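Long-range contacts in Tol-Pal system protein TolB (Acinetobacter baumannii, PDB 7MX5), which is the periplasmic component of the Tol-Pal system and probably takes part in outer membrane invagination during cell division and in keeping that membrane intact: residues Lys270-Thr275 with Tyr285-Gly290; Pro21-Asn26 with Thr73-Gln78. One frame throughout, in Å; residues are numbered along the deposited sequence.

Contact 1. Residues Lys270-Thr275 with Tyr285-Gly290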
ATOM      1  N   LYS A 270      -5.526  19.645  -7.233  1.00 40.40           N
ATOM      2  CA  LYS A 270      -5.573  20.500  -8.411  1.00 38.32           C
ATOM      3  C   LYS A 270      -6.033  19.765  -9.662  1.00 40.66           C
ATOM      4  O   LYS A 270      -6.529  20.410 -10.592  1.00 35.88           O
ATOM      5  CB  LYS A 270      -4.197  21.117  -8.674  1.00 39.48           C
ATOM      6  CG  LYS A 270      -3.632  21.925  -7.518  1.00 47.63           C
ATOM      7  CD  LYS A 270      -2.958  23.191  -8.022  1.00 49.91           C
ATOM      8  CE  LYS A 270      -1.575  23.362  -7.417  1.00 54.98           C
ATOM      9  NZ  LYS A 270      -0.555  23.682  -8.456  1.00 57.67           N
ATOM     10  N   ALA A 271      -5.884  18.446  -9.711  1.00 38.42           N
ATOM     11  CA  ALA A 271      -6.103  17.712 -10.949  1.00 39.21           C
ATOM     12  C   ALA A 271      -6.343  16.244 -10.625  1.00 40.97           C
ATOM     13  O   ALA A 271      -6.343  15.831  -9.463  1.00 35.13           O
ATOM     14  CB  ALA A 271      -4.911  17.882 -11.894  1.00 37.21           C
ATOM     15  N   PHE A 272      -6.558  15.457 -11.678  1.00 38.35           N
ATOM     16  CA  PHE A 272      -6.571  14.005 -11.583  1.00 41.56           C
ATOM     17  C   PHE A 272      -5.979  13.428 -12.860  1.00 36.77           C
ATOM     18  O   PHE A 272      -5.967  14.072 -13.911  1.00 31.33           O
ATOM     19  CB  PHE A 272      -7.987  13.451 -11.334  1.00 46.53           C
ATOM     20  CG  PHE A 272      -8.927  13.592 -12.504  1.00 39.77           C
ATOM     21  CD1 PHE A 272      -8.981  12.623 -13.497  1.00 40.25           C
ATOM     22  CD2 PHE A 272      -9.787  14.673 -12.590  1.00 42.74           C
ATOM     23  CE1 PHE A 272      -9.851  12.747 -14.564  1.00 34.23           C
ATOM     24  CE2 PHE A 272     -10.663  14.798 -13.652  1.00 39.94           C
ATOM     25  CZ  PHE A 272     -10.693  13.837 -14.640  1.00 29.08           C
ATOM     26  N   ILE A 273      -5.478  12.201 -12.755  1.00 28.44           N
ATOM     27  CA  ILE A 273      -4.901  11.500 -13.891  1.00 28.71           C
ATOM     28  C   ILE A 273      -5.841  10.374 -14.301  1.00 44.32           C
ATOM     29  O   ILE A 273      -6.680   9.910 -13.523  1.00 35.03           O
ATOM     30  CB  ILE A 273      -3.488  10.958 -13.587  1.00 33.22           C
ATOM     31  CG1 ILE A 273      -3.559   9.808 -12.582  1.00 33.44           C
ATOM     32  CG2 ILE A 273      -2.591  12.073 -13.069  1.00 21.99           C
ATOM     33  CD1 ILE A 273      -2.274   9.020 -12.474  1.00 33.25           C
ATOM     34  N   PHE A 274      -5.691   9.932 -15.549  1.00 34.56           N
ATOM     35  CA  PHE A 274      -6.578   8.918 -16.100  1.00 34.18           C
ATOM     36  C   PHE A 274      -5.942   8.318 -17.345  1.00 38.54           C
ATOM     37  O   PHE A 274      -5.047   8.908 -17.956  1.00 29.48           O
ATOM     38  CB  PHE A 274      -7.961   9.496 -16.428  1.00 36.26           C
ATOM     39  CG  PHE A 274      -7.939  10.555 -17.494  1.00 41.25           C
ATOM     40  CD1 PHE A 274      -7.469  11.830 -17.221  1.00 37.90           C
ATOM     41  CD2 PHE A 274      -8.385  10.271 -18.774  1.00 42.16           C
ATOM     42  CE1 PHE A 274      -7.446  12.801 -18.201  1.00 40.07           C
ATOM     43  CE2 PHE A 274      -8.363  11.237 -19.759  1.00 37.62           C
ATOM     44  CZ  PHE A 274      -7.892  12.505 -19.472  1.00 35.67           C
ATOM     45  N   THR A 275      -6.424   7.133 -17.710  1.00 34.16           N
ATOM     46  CA  THR A 275      -5.977   6.438 -18.908  1.00 36.32           C
ATOM     47  C   THR A 275      -6.873   6.808 -20.082  1.00 37.05           C
ATOM     48  O   THR A 275      -8.083   6.995 -19.919  1.00 31.70           O
ATOM     49  CB  THR A 275      -5.991   4.924 -18.687  1.00 44.66           C
ATOM     50  OG1 THR A 275      -5.114   4.591 -17.603  1.00 35.18           O
ATOM     51  CG2 THR A 275      -5.548   4.184 -19.941  1.00 37.94           C
ATOM     52  N   TYR A 285      -3.105  10.625 -19.013  1.00 37.60           N
ATOM     53  CA  TYR A 285      -3.306  12.054 -19.186  1.00 33.29           C
ATOM     54  C   TYR A 285      -3.645  12.698 -17.848  1.00 32.77           C
ATOM     55  O   TYR A 285      -3.983  12.024 -16.873  1.00 36.71           O
ATOM     56  CB  TYR A 285      -4.414  12.329 -20.210  1.00 27.17           C
ATOM     57  CG  TYR A 285      -4.047  11.952 -21.628  1.00 37.10           C
ATOM     58  CD1 TYR A 285      -3.999  10.621 -22.022  1.00 34.37           C
ATOM     59  CD2 TYR A 285      -3.750  12.924 -22.574  1.00 36.69           C
ATOM     60  CE1 TYR A 285      -3.668  10.271 -23.316  1.00 45.86           C
ATOM     61  CE2 TYR A 285      -3.415  12.583 -23.871  1.00 31.50           C
ATOM     62  CZ  TYR A 285      -3.375  11.254 -24.237  1.00 42.71           C
ATOM     63  OH  TYR A 285      -3.043  10.906 -25.526  1.00 50.45           O
ATOM     64  N   ARG A 286      -3.549  14.025 -17.812  1.00 32.67           N
ATOM     65  CA  ARG A 286      -3.823  14.808 -16.614  1.00 34.32           C
ATOM     66  C   ARG A 286      -4.887  15.848 -16.935  1.00 39.25           C
ATOM     67  O   ARG A 286      -4.678  16.706 -17.799  1.00 33.16           O
ATOM     68  CB  ARG A 286      -2.552  15.485 -16.095  1.00 31.30           C
ATOM     69  CG  ARG A 286      -2.764  16.357 -14.865  1.00 34.73           C
ATOM     70  CD  ARG A 286      -1.579  17.283 -14.635  1.00 40.33           C
ATOM     71  NE  ARG A 286      -1.769  18.144 -13.473  1.00 42.05           N
ATOM     72  CZ  ARG A 286      -2.257  19.377 -13.525  1.00 46.07           C
ATOM     73  NH1 ARG A 286      -2.622  19.928 -14.670  1.00 44.72           N
ATOM     74  NH2 ARG A 286      -2.384  20.072 -12.398  1.00 48.29           N
ATOM     75  N   TYR A 287      -6.021  15.771 -16.243  1.00 36.49           N
ATOM     76  CA  TYR A 287      -7.099  16.742 -16.388  1.00 41.13           C
ATOM     77  C   TYR A 287      -6.966  17.795 -15.296  1.00 44.07           C
ATOM     78  O   TYR A 287      -7.010  17.467 -14.106  1.00 38.21           O
ATOM     79  CB  TYR A 287      -8.469  16.069 -16.309  1.00 35.37           C
ATOM     80  CG  TYR A 287      -9.628  17.040 -16.415  1.00 37.81           C
ATOM     81  CD1 TYR A 287     -10.158  17.386 -17.650  1.00 40.31           C
ATOM     82  CD2 TYR A 287     -10.183  17.620 -15.280  1.00 43.25           C
ATOM     83  CE1 TYR A 287     -11.212  18.274 -17.752  1.00 42.23           C
ATOM     84  CE2 TYR A 287     -11.237  18.509 -15.372  1.00 43.40           C
ATOM     85  CZ  TYR A 287     -11.748  18.833 -16.610  1.00 52.26           C
ATOM     86  OH  TYR A 287     -12.796  19.718 -16.704  1.00 42.44           O
ATOM     87  N   ASP A 288      -6.826  19.053 -15.701  1.00 35.21           N
ATOM     88  CA  ASP A 288      -6.694  20.164 -14.767  1.00 35.48           C
ATOM     89  C   ASP A 288      -8.079  20.673 -14.383  1.00 44.22           C
ATOM     90  O   ASP A 288      -8.875  21.037 -15.256  1.00 39.01           O
ATOM     91  CB  ASP A 288      -5.859  21.284 -15.384  1.00 37.39           C
ATOM     92  CG  ASP A 288      -5.439  22.326 -14.370  1.00 38.01           C
ATOM     93  OD1 ASP A 288      -4.820  21.950 -13.351  1.00 54.66           O
ATOM     94  OD2 ASP A 288      -5.729  23.520 -14.587  1.00 37.94           O
ATOM     95  N   PHE A 289      -8.365  20.700 -13.079  1.00 35.91           N
ATOM     96  CA  PHE A 289      -9.646  21.225 -12.616  1.00 44.17           C
ATOM     97  C   PHE A 289      -9.779  22.716 -12.896  1.00 34.50           C
ATOM     98  O   PHE A 289     -10.887  23.200 -13.157  1.00 42.69           O
ATOM     99  CB  PHE A 289      -9.822  20.963 -11.121  1.00 49.25           C
ATOM    100  CG  PHE A 289     -10.140  19.535 -10.782  1.00 48.67           C
ATOM    101  CD1 PHE A 289     -11.213  18.890 -11.370  1.00 47.40           C
ATOM    102  CD2 PHE A 289      -9.369  18.842  -9.863  1.00 45.61           C
ATOM    103  CE1 PHE A 289     -11.507  17.577 -11.052  1.00 51.71           C
ATOM    104  CE2 PHE A 289      -9.659  17.529  -9.542  1.00 50.32           C
ATOM    105  CZ  PHE A 289     -10.730  16.897 -10.138  1.00 48.93           C
ATOM    106  N   GLY A 290      -8.672  23.454 -12.847  1.00 41.91           N
ATOM    107  CA  GLY A 290      -8.699  24.895 -13.000  1.00 47.83           C
ATOM    108  C   GLY A 290      -9.243  25.387 -14.325  1.00 47.79           C
ATOM    109  O   GLY A 290     -10.200  26.168 -14.354  1.00 45.55           O
TER
HETATM  110  O   HOH W   1      -6.302  23.011 -11.218  1.00 39.54           O
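Phe272 is held by Tyr287 of the partner strand, with Tyr287 CB over one face of its ring, and by Phe289 just past that strand's end, with Phe289 CZ at the edge, 3.4 Å from Phe272 CD2. Tyr287 CB sits 3.9 Å from the centroid of the Phe272 ring in a CH-pi contact, while the two rings, their planes 30° apart, are slid past each other and barely overlap. Phe272 CG is turned between its own backbone N and carbonyl carbon (chi1 70°), and Phe274 adopts the same rotamer, laying its ring over Tyr285 CB, which is 4.0 Å from the Phe274 ring centroid. Strands 271-275 and 285-288 form a beta hairpin, with Phe272 and Phe274 in hydrogen-bonded pairs with Tyr287 and Tyr285; Tyr285 N reaches Phe274 O at 2.8 Å. Beyond the strand end, Phe289 N donates to Lys270 O.

On the other face, Ala271 CB lies against the Arg286 guanidinium, 3.4 Å from Arg286 NH2. That group forms a salt bridge with Asp288 (NH2 to OD1 3.2 Å), although both hydrogen bonds to OD1 are weak. A water donates to Asp288 OD1 and Lys270 O, and accepts from Gly290 N.

The hairpin is the middle pair of a four-stranded propeller blade; Phe272 and Phe274 touch Ile240 in the preceding blade, Ile273 touches Leu309 in the next. The chemistry is thus split: aromatic carbon on one face; on the other apolar Ala271 and Ile273, with the water and ion pair where 271-275 begins, Asp288 probably offsetting Arg286's charge.

Contact 2. Residues Pro21-Asn26 with Thr73-Gln78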
ATOM      1  N   PRO A  21      17.359  -9.565  22.172  1.00 54.86           N
ATOM      2  CA  PRO A  21      16.090 -10.031  22.751  1.00 52.91           C
ATOM      3  C   PRO A  21      15.737  -9.289  24.028  1.00 46.58           C
ATOM      4  O   PRO A  21      16.527  -9.261  24.977  1.00 47.84           O
ATOM      5  CB  PRO A  21      16.349 -11.517  23.025  1.00 46.25           C
ATOM      6  CG  PRO A  21      17.444 -11.907  22.094  1.00 50.91           C
ATOM      7  CD  PRO A  21      18.195 -10.671  21.676  1.00 63.37           C
ATOM      8  N   PHE A  22      14.559  -8.670  24.053  1.00 45.75           N
ATOM      9  CA  PHE A  22      14.146  -7.906  25.221  1.00 55.70           C
ATOM     10  C   PHE A  22      13.930  -8.844  26.402  1.00 53.66           C
ATOM     11  O   PHE A  22      13.337  -9.916  26.260  1.00 55.89           O
ATOM     12  CB  PHE A  22      12.858  -7.125  24.937  1.00 51.76           C
ATOM     13  CG  PHE A  22      12.875  -6.335  23.650  1.00 50.42           C
ATOM     14  CD1 PHE A  22      14.065  -5.936  23.059  1.00 50.53           C
ATOM     15  CD2 PHE A  22      11.683  -5.979  23.038  1.00 46.82           C
ATOM     16  CE1 PHE A  22      14.066  -5.210  21.882  1.00 51.12           C
ATOM     17  CE2 PHE A  22      11.677  -5.252  21.863  1.00 53.01           C
ATOM     18  CZ  PHE A  22      12.869  -4.868  21.284  1.00 47.29           C
ATOM     19  N   ASN A  23      14.426  -8.445  27.569  1.00 58.03           N
ATOM     20  CA  ASN A  23      14.217  -9.249  28.763  1.00 76.69           C
ATOM     21  C   ASN A  23      12.735  -9.273  29.115  1.00 83.13           C
ATOM     22  O   ASN A  23      12.048  -8.248  29.048  1.00 69.24           O
ATOM     23  CB  ASN A  23      15.039  -8.705  29.932  1.00 73.89           C
ATOM     24  CG  ASN A  23      14.897  -7.209  30.098  1.00 72.41           C
ATOM     25  OD1 ASN A  23      13.859  -6.719  30.539  1.00 88.14           O
ATOM     26  ND2 ASN A  23      15.946  -6.472  29.748  1.00 74.02           N
ATOM     27  N   ASN A  24      12.242 -10.459  29.479  1.00 89.89           N
ATOM     28  CA  ASN A  24      10.817 -10.679  29.732  1.00 93.79           C
ATOM     29  C   ASN A  24       9.984 -10.277  28.516  1.00 81.39           C
ATOM     30  O   ASN A  24       8.990  -9.555  28.620  1.00 78.94           O
ATOM     31  CB  ASN A  24      10.358  -9.936  30.991  1.00 94.76           C
ATOM     32  CG  ASN A  24       9.031 -10.445  31.518  1.00110.71           C
ATOM     33  OD1 ASN A  24       8.669 -11.603  31.307  1.00116.44           O
ATOM     34  ND2 ASN A  24       8.299  -9.581  32.209  1.00114.03           N
ATOM     35  N   ASP A  25      10.405 -10.753  27.347  1.00 68.47           N
ATOM     36  CA  ASP A  25       9.757 -10.374  26.102  1.00 63.51           C
ATOM     37  C   ASP A  25       8.368 -10.995  25.995  1.00 62.58           C
ATOM     38  O   ASP A  25       8.111 -12.096  26.487  1.00 66.60           O
ATOM     39  CB  ASP A  25      10.610 -10.793  24.905  1.00 54.31           C
ATOM     40  CG  ASP A  25      10.050 -10.298  23.588  1.00 56.97           C
ATOM     41  OD1 ASP A  25       9.988  -9.066  23.389  1.00 54.50           O
ATOM     42  OD2 ASP A  25       9.677 -11.142  22.747  1.00 61.73           O
ATOM     43  N   ASN A  26       7.471 -10.266  25.335  1.00 63.00           N
ATOM     44  CA  ASN A  26       6.091 -10.682  25.129  1.00 65.79           C
ATOM     45  C   ASN A  26       5.868 -11.339  23.774  1.00 72.88           C
ATOM     46  O   ASN A  26       4.725 -11.669  23.442  1.00 65.60           O
ATOM     47  CB  ASN A  26       5.161  -9.472  25.266  1.00 65.14           C
ATOM     48  CG  ASN A  26       3.856  -9.809  25.952  1.00 85.90           C
ATOM     49  OD1 ASN A  26       3.696 -10.891  26.515  1.00103.69           O
ATOM     50  ND2 ASN A  26       2.908  -8.881  25.904  1.00 84.90           N
ATOM     51  N   THR A  73      17.687  -2.178  21.789  1.00 43.22           N
ATOM     52  CA  THR A  73      17.453  -2.824  23.070  1.00 49.01           C
ATOM     53  C   THR A  73      16.041  -2.509  23.547  1.00 50.95           C
ATOM     54  O   THR A  73      15.406  -1.559  23.084  1.00 45.00           O
ATOM     55  CB  THR A  73      18.476  -2.371  24.119  1.00 45.34           C
ATOM     56  OG1 THR A  73      18.673  -0.956  24.016  1.00 48.83           O
ATOM     57  CG2 THR A  73      19.804  -3.075  23.895  1.00 40.41           C
ATOM     58  N   GLY A  74      15.549  -3.319  24.482  1.00 52.67           N
ATOM     59  CA  GLY A  74      14.190  -3.143  24.956  1.00 54.63           C
ATOM     60  C   GLY A  74      13.936  -3.825  26.279  1.00 66.00           C
ATOM     61  O   GLY A  74      14.644  -4.758  26.672  1.00 61.37           O
ATOM     62  N   GLN A  75      12.901  -3.343  26.963  1.00 57.88           N
ATOM     63  CA  GLN A  75      12.463  -3.881  28.244  1.00 67.25           C
ATOM     64  C   GLN A  75      10.944  -3.878  28.273  1.00 65.15           C
ATOM     65  O   GLN A  75      10.320  -2.858  27.970  1.00 69.07           O
ATOM     66  CB  GLN A  75      13.018  -3.059  29.413  1.00 66.88           C
ATOM     67  CG  GLN A  75      12.879  -3.729  30.771  1.00 66.93           C
ATOM     68  CD  GLN A  75      14.157  -3.670  31.585  1.00 75.50           C
ATOM     69  OE1 GLN A  75      15.149  -4.319  31.254  1.00 89.03           O
ATOM     70  NE2 GLN A  75      14.136  -2.896  32.663  1.00 81.53           N
ATOM     71  N   ILE A  76      10.350  -5.013  28.635  1.00 60.92           N
ATOM     72  CA  ILE A  76       8.901  -5.173  28.661  1.00 62.18           C
ATOM     73  C   ILE A  76       8.456  -5.360  30.105  1.00 64.27           C
ATOM     74  O   ILE A  76       8.971  -6.234  30.814  1.00 71.23           O
ATOM     75  CB  ILE A  76       8.446  -6.351  27.782  1.00 66.02           C
ATOM     76  CG1 ILE A  76       8.343  -5.908  26.323  1.00 59.45           C
ATOM     77  CG2 ILE A  76       7.107  -6.898  28.260  1.00 59.15           C
ATOM     78  CD1 ILE A  76       8.256  -7.050  25.340  1.00 53.32           C
ATOM     79  N   LYS A  77       7.505  -4.534  30.537  1.00 63.98           N
ATOM     80  CA  LYS A  77       6.928  -4.615  31.873  1.00 70.25           C
ATOM     81  C   LYS A  77       5.413  -4.641  31.750  1.00 65.89           C
ATOM     82  O   LYS A  77       4.826  -3.781  31.086  1.00 66.56           O
ATOM     83  CB  LYS A  77       7.372  -3.435  32.745  1.00 76.67           C
ATOM     84  CG  LYS A  77       8.829  -3.495  33.179  1.00 83.90           C
ATOM     85  CD  LYS A  77       8.985  -4.238  34.497  1.00 85.92           C
ATOM     86  CE  LYS A  77      10.391  -4.085  35.055  1.00 76.66           C
ATOM     87  NZ  LYS A  77      10.515  -4.660  36.423  1.00 75.95           N
ATOM     88  N   GLN A  78       4.787  -5.626  32.387  1.00 77.86           N
ATOM     89  CA  GLN A  78       3.341  -5.774  32.304  1.00 65.89           C
ATOM     90  C   GLN A  78       2.640  -4.692  33.116  1.00 67.37           C
ATOM     91  O   GLN A  78       3.103  -4.300  34.190  1.00 68.73           O
ATOM     92  CB  GLN A  78       2.924  -7.159  32.800  1.00 73.67           C
ATOM     93  CG  GLN A  78       1.593  -7.649  32.255  1.00 89.28           C
ATOM     94  CD  GLN A  78       1.724  -8.291  30.886  1.00 88.03           C
ATOM     95  OE1 GLN A  78       2.832  -8.519  30.399  1.00 64.91           O
ATOM     96  NE2 GLN A  78       0.591  -8.588  30.260  1.00 79.66           N
TER
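Phe22 lies flat on the backbone of Gly74: Gly74 CA is 3.7 Å from the Phe22 ring centroid, over one face, and Phe22 CD1 comes to 3.3 Å from Gly74 N. With CG anti to its carbonyl carbon (chi1 -49°), the ring is directed onto the strand, and Gly74 has no side chain to stand in between. Ile76 takes the next place along this side. Its CG2 meets Asn24 O at 3.3 Å, while its other branch ends in CD1, which fits among Asp25 OD1, Asn26 N and the edge of the Phe22 ring.

Asp25 meets Ile76 through OD1, 3.3 Å from Ile76 CD1; its carboxylate otherwise turns back on its own loop, OD2 accepting from Gly27 N. Farther out, exposed Asn23 has CG between its own N and carbonyl carbon (chi1 48°), and the Gln75 chain bends at chi2. Asn23 ND2 donates to Gln75 OE1 at 2.7 Å in a bent bond, the two amide planes 63° apart. Asn23 OD1 lies almost as close to the same oxygen, so the orientation of these amides is doubtful.

Leu28 packs on both Phe22 and Ile76. In the mixed sheet of the TolB amino-terminal domain, the loop from strand 16-19 into helix 29-37, opening a beta-alpha-beta crossover, folds over parallel strand 70-78.

The two contacts lie on opposite sides of the chain's centre, 51 Å apart centre to centre and about 40 Å at their nearest atoms, so neither touches the other. They also follow one another in sequence: contact 2 is complete before contact 1 begins. Contact 2 joins residues far apart in the chain within the amino-terminal alpha/beta domain, setting a connecting loop on a strand. Contact 1, by contrast, is a local hairpin pairing of the two middle strands of one four-stranded blade in the beta-propeller. There the rings belong to the paired strands and to Phe289 beyond them; in contact 2 one ring from a loop lies on a strand without a regular backbone ladder. No ligand or active site connects them.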